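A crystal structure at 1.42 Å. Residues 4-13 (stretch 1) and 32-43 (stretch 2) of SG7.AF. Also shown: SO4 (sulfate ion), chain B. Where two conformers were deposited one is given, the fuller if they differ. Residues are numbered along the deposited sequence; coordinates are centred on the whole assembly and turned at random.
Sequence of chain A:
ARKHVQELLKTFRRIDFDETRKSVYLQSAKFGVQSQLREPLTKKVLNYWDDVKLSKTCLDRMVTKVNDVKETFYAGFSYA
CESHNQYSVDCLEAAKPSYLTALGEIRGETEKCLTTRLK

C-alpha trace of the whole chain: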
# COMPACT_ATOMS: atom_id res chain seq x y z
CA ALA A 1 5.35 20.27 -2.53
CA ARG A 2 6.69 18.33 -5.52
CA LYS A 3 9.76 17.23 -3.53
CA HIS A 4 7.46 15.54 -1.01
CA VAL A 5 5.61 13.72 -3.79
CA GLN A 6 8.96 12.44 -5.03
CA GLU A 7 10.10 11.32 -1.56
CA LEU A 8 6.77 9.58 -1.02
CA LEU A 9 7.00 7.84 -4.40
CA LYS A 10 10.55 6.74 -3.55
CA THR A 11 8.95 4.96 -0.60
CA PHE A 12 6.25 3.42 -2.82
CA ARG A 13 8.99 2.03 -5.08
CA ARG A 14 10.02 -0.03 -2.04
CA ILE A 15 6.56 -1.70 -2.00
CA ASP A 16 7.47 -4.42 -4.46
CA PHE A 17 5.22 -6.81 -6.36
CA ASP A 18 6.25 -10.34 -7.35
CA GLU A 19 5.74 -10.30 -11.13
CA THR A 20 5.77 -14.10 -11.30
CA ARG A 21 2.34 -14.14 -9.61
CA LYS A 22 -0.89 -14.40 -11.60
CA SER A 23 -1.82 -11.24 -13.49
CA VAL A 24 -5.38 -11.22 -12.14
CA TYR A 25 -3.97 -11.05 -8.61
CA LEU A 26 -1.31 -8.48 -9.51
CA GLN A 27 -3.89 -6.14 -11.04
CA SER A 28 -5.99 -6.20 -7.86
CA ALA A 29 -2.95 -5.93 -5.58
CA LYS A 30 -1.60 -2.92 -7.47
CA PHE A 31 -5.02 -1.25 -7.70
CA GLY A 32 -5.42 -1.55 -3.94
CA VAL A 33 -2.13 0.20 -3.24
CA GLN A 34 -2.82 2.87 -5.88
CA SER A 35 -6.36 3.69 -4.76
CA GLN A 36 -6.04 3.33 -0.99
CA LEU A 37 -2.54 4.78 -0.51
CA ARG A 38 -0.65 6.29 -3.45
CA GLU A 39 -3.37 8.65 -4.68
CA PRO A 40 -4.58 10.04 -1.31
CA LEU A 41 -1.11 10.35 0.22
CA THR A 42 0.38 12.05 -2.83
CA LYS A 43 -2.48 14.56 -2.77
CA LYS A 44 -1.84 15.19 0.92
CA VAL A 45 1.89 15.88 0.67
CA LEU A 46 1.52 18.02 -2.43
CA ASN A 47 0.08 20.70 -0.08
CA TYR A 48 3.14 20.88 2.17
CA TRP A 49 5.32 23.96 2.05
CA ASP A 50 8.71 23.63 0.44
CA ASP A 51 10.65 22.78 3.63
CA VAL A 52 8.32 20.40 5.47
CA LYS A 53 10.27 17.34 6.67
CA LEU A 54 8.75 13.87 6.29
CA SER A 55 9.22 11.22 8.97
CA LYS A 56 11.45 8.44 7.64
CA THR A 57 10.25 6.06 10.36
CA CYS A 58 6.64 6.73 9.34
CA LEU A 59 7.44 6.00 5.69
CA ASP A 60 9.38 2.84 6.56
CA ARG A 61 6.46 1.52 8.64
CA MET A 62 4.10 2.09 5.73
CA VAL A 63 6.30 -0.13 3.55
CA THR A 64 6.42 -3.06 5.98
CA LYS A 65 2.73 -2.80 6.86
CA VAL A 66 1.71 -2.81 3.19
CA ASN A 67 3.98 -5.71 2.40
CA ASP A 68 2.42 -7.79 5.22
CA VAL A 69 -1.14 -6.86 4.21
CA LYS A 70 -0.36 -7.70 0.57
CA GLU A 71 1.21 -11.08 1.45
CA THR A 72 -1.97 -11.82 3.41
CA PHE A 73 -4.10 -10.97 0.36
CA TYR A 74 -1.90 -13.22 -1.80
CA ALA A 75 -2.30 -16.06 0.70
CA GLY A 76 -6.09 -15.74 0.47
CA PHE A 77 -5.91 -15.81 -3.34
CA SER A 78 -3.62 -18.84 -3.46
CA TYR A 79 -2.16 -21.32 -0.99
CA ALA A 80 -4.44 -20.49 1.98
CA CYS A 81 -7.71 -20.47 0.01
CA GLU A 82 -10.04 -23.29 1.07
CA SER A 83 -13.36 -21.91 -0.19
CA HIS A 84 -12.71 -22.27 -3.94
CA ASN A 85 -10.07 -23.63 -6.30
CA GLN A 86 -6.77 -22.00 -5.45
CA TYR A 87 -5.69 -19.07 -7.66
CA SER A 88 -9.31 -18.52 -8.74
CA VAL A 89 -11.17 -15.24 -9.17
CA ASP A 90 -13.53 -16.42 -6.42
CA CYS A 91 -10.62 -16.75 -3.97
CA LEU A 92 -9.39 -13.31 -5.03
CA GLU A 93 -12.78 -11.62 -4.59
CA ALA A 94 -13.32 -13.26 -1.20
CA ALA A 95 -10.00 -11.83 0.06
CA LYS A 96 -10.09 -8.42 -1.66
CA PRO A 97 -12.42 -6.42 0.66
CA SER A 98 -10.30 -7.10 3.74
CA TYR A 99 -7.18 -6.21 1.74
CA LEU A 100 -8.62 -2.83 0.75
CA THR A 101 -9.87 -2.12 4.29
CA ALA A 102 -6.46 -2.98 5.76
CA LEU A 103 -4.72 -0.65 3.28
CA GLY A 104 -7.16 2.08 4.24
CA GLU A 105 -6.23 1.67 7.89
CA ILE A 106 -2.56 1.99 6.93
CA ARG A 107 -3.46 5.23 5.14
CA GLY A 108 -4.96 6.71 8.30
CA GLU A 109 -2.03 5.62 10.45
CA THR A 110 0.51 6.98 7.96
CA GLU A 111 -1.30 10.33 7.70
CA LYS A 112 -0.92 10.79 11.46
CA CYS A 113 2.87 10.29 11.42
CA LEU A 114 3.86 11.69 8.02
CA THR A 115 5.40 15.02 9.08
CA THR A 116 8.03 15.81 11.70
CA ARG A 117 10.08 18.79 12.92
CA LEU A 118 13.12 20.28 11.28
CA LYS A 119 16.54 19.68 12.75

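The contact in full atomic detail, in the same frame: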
# COMPACT_ATOMS: atom_id res chain seq x y z
N HIS A 4 8.08 16.50 -1.91
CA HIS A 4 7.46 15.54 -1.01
C HIS A 4 6.76 14.42 -1.77
O HIS A 4 6.75 13.27 -1.32
CB HIS A 4 6.48 16.25 -0.07
CG HIS A 4 7.12 17.36 0.68
ND1 HIS A 4 6.99 18.68 0.29
CD2 HIS A 4 7.96 17.35 1.74
CE1 HIS A 4 7.70 19.44 1.11
NE2 HIS A 4 8.29 18.65 2.00
N VAL A 5 6.15 14.75 -2.92
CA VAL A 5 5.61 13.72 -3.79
C VAL A 5 6.71 12.76 -4.21
O VAL A 5 6.55 11.53 -4.13
CB VAL A 5 4.91 14.35 -5.01
CG1 VAL A 5 4.44 13.26 -5.97
CG2 VAL A 5 3.72 15.21 -4.54
N GLN A 6 7.87 13.30 -4.61
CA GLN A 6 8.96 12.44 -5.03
C GLN A 6 9.47 11.56 -3.89
O GLN A 6 9.71 10.36 -4.10
CB GLN A 6 10.10 13.26 -5.63
CG GLN A 6 11.18 12.35 -6.26
CD GLN A 6 12.35 13.11 -6.80
OE1 GLN A 6 13.50 12.69 -6.66
NE2 GLN A 6 12.08 14.22 -7.47
N GLU A 7 9.62 12.12 -2.69
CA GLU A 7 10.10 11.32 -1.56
C GLU A 7 9.08 10.24 -1.21
O GLU A 7 9.45 9.10 -0.90
CB GLU A 7 10.39 12.22 -0.36
CG GLU A 7 10.96 11.40 0.81
CD GLU A 7 11.35 12.23 2.02
OE1 GLU A 7 11.10 13.45 2.03
OE2 GLU A 7 11.92 11.64 2.97
N LEU A 8 7.80 10.57 -1.27
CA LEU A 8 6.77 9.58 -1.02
C LEU A 8 6.80 8.48 -2.08
O LEU A 8 6.66 7.29 -1.76
CB LEU A 8 5.42 10.28 -0.96
CG LEU A 8 4.22 9.40 -0.66
CD1 LEU A 8 4.27 8.90 0.78
CD2 LEU A 8 2.95 10.19 -0.90
N LEU A 9 6.96 8.86 -3.35
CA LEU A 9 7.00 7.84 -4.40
C LEU A 9 8.26 6.99 -4.32
O LEU A 9 8.23 5.80 -4.68
CB LEU A 9 6.82 8.48 -5.77
CG LEU A 9 5.40 9.05 -5.91
CD1 LEU A 9 5.25 9.84 -7.19
CD2 LEU A 9 4.35 7.94 -5.85
N LYS A 10 9.37 7.55 -3.84
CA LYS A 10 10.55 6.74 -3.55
C LYS A 10 10.20 5.63 -2.57
O LYS A 10 10.61 4.48 -2.75
CB LYS A 10 11.64 7.64 -2.98
CG LYS A 10 12.85 6.90 -2.43
CD LYS A 10 13.87 7.91 -1.93
CE LYS A 10 15.04 7.24 -1.24
NZ LYS A 10 15.91 8.25 -0.57
N THR A 11 9.40 5.96 -1.56
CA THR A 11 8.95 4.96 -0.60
C THR A 11 8.02 3.94 -1.25
O THR A 11 8.11 2.74 -0.97
CB THR A 11 8.30 5.67 0.59
OG1 THR A 11 9.33 6.19 1.43
CG2 THR A 11 7.44 4.72 1.41
N PHE A 12 7.12 4.38 -2.15
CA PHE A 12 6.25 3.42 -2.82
C PHE A 12 7.03 2.46 -3.70
O PHE A 12 6.64 1.30 -3.84
CB PHE A 12 5.14 4.14 -3.62
CG PHE A 12 3.95 4.53 -2.79
CD1 PHE A 12 2.96 3.60 -2.52
CD2 PHE A 12 3.84 5.80 -2.26
CE1 PHE A 12 1.87 3.95 -1.73
CE2 PHE A 12 2.75 6.15 -1.47
CZ PHE A 12 1.77 5.22 -1.20
N ARG A 13 8.14 2.93 -4.30
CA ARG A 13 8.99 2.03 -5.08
C ARG A 13 9.47 0.86 -4.24
O ARG A 13 9.70 -0.23 -4.78
CB ARG A 13 10.17 2.82 -5.66
CG ARG A 13 11.21 1.96 -6.35
CD ARG A 13 12.22 2.80 -7.13
NE ARG A 13 12.80 3.89 -6.35
CZ ARG A 13 13.78 3.74 -5.46
NH1 ARG A 13 14.26 2.52 -5.21
NH2 ARG A 13 14.27 4.79 -4.82
N GLY A 32 -5.20 -1.85 -5.35
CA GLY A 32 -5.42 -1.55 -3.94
C GLY A 32 -4.43 -0.53 -3.42
O GLY A 32 -4.82 0.45 -2.77
N VAL A 33 -3.15 -0.74 -3.70
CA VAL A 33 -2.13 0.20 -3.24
C VAL A 33 -2.33 1.57 -3.88
O VAL A 33 -2.22 2.60 -3.21
CB VAL A 33 -0.71 -0.37 -3.48
CG1 VAL A 33 0.35 0.68 -3.20
CG2 VAL A 33 -0.48 -1.59 -2.61
N GLN A 34 -2.63 1.60 -5.18
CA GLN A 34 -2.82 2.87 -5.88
C GLN A 34 -3.99 3.65 -5.29
O GLN A 34 -3.89 4.86 -5.03
CB GLN A 34 -3.09 2.62 -7.36
CG GLN A 34 -1.96 2.01 -8.17
CD GLN A 34 -2.39 1.47 -9.53
OE1 GLN A 34 -3.53 1.03 -9.71
NE2 GLN A 34 -1.47 1.49 -10.49
N SER A 35 -5.13 2.98 -5.11
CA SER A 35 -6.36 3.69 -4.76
C SER A 35 -6.42 4.02 -3.27
O SER A 35 -6.92 5.08 -2.89
CB SER A 35 -7.58 2.85 -5.17
OG SER A 35 -7.58 1.59 -4.51
N GLN A 36 -5.92 3.13 -2.42
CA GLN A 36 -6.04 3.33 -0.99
C GLN A 36 -4.88 4.14 -0.40
O GLN A 36 -5.05 4.73 0.68
CB GLN A 36 -6.13 1.99 -0.26
CG GLN A 36 -7.39 1.18 -0.56
CD GLN A 36 -8.62 1.76 0.10
OE1 GLN A 36 -8.56 2.31 1.21
NE2 GLN A 36 -9.76 1.63 -0.56
N LEU A 37 -3.74 4.18 -1.08
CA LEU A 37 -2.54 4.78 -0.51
C LEU A 37 -1.87 5.81 -1.42
O LEU A 37 -1.71 6.97 -1.03
CB LEU A 37 -1.55 3.69 -0.09
CG LEU A 37 -1.97 2.90 1.15
CD1 LEU A 37 -1.19 1.62 1.24
CD2 LEU A 37 -1.75 3.74 2.40
N ARG A 38 -1.48 5.41 -2.64
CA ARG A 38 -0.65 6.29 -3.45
C ARG A 38 -1.40 7.57 -3.82
O ARG A 38 -0.87 8.67 -3.65
CB ARG A 38 -0.12 5.56 -4.69
CG ARG A 38 1.04 6.28 -5.35
CD ARG A 38 1.54 5.56 -6.60
NE ARG A 38 2.26 4.33 -6.30
CZ ARG A 38 1.73 3.11 -6.36
NH1 ARG A 38 0.46 2.97 -6.71
NH2 ARG A 38 2.45 2.04 -6.08
N GLU A 39 -2.63 7.44 -4.31
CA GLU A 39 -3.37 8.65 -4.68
C GLU A 39 -3.67 9.56 -3.49
O GLU A 39 -3.30 10.74 -3.54
CB GLU A 39 -4.61 8.32 -5.53
CG GLU A 39 -5.48 9.54 -5.76
CD GLU A 39 -6.71 9.26 -6.61
OE1 GLU A 39 -7.02 8.08 -6.85
OE2 GLU A 39 -7.35 10.24 -7.04
N PRO A 40 -4.28 9.10 -2.40
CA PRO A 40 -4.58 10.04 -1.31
C PRO A 40 -3.34 10.60 -0.63
O PRO A 40 -3.33 11.78 -0.27
CB PRO A 40 -5.47 9.23 -0.35
CG PRO A 40 -5.28 7.82 -0.73
CD PRO A 40 -4.95 7.79 -2.20
N LEU A 41 -2.28 9.81 -0.48
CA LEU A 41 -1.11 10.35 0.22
C LEU A 41 -0.33 11.34 -0.64
O LEU A 41 0.21 12.32 -0.12
CB LEU A 41 -0.22 9.24 0.76
CG LEU A 41 -0.82 8.38 1.88
CD1 LEU A 41 0.16 7.26 2.23
CD2 LEU A 41 -1.15 9.21 3.11
N THR A 42 -0.24 11.08 -1.95
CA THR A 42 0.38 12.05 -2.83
C THR A 42 -0.36 13.38 -2.78
O THR A 42 0.27 14.44 -2.67
CB THR A 42 0.41 11.51 -4.26
OG1 THR A 42 1.24 10.35 -4.30
CG2 THR A 42 0.95 12.55 -5.21
N LYS A 43 -1.69 13.34 -2.85
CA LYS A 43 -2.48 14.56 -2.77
C LYS A 43 -2.22 15.30 -1.47
O LYS A 43 -2.15 16.54 -1.45
CB LYS A 43 -3.97 14.23 -2.85
CG LYS A 43 -4.49 13.65 -4.14
CD LYS A 43 -6.01 13.59 -4.04
CE LYS A 43 -6.64 12.79 -5.15
NZ LYS A 43 -8.13 12.88 -5.11
S SO4 B . 16.99 3.30 -2.66
O1 SO4 B . 18.16 3.01 -3.48
O2 SO4 B . 17.38 3.34 -1.25
O3 SO4 B . 15.99 2.26 -2.85
O4 SO4 B . 16.44 4.60 -3.04

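The most unusual feature of this contact is an aromatic ring roofed by an arginine where the partner helix has a wider turn. Phe 12 pushes its side chain as a knob into a hole formed by Val 33, Leu 37, Arg 38 and Leu 41. The aliphatic part of Arg 38 lies over one face of the ring, with CG 4.1 Å from the centroid of the Phe 12 ring and almost exactly on its normal, a CH-pi contact. The Arg 38 guanidinium runs on past the rim of the ring, one of its own faces turned to Phe 12 CD1, so that the aliphatic part of a charged residue forms the lid.

The backbone beneath is irregular. Across 34-38 the helix widens into a pi-type turn: Arg 38 N bonds to Val 33 O at 3.0 Å and Glu 39 N to Gln 34 O at 3.0 Å, each reaching back five residues rather than four. A kink follows at Pro 40, whose ring nitrogen carries no hydrogen to give to the turn before. Regular bonding then resumes, with Leu 41 N to Leu 37 O at 2.9 Å. The first helix, by contrast, keeps a regular i to i+4 pattern.

The two helices run nearly antiparallel, at 160°, with axes 9.9 Å apart at closest approach. The backbones come close at the Val 5 end, where Val 5 CA and Thr 42 CA are 5.6 Å apart; near the other end, Phe 12 CA and Arg 38 CA stand 7.5 Å apart, with the aromatic ring reaching across.

Around that ring, Phe 12 CE1 meets Val 33 CG1 at 3.9 Å and Leu 37 CB at 3.8 Å, while Val 33 and Leu 41 approach its edge. One turn earlier, Leu 8 points toward the partner and lays its CD2 3.7 Å from Leu 41 CB. Leu 9 starts out sideways, but its end comes nearer, and its CD2 packs 3.7 Å from Arg 38 CG.

Thr 42 suits the close end. Its OG1 donates a hydrogen bond to Arg 38 O at 2.8 Å, and its methyl CG2 packs 3.6 Å from Val 5 CG1. No hydrogen bond crosses between the stretches; what joins them is apolar packing and the CH-pi contact, while the Thr 42 hydroxyl is satisfied within its own helix. Lys 43 NZ and Glu 39 OE2 form a salt bridge at 3.4 Å within their helix, their CA-to-CB bonds directed away from the contact, and Arg 13 spends its guanidinium on a sulfate, Arg 13 NH2 to O4 of SO4 at 2.8 Å.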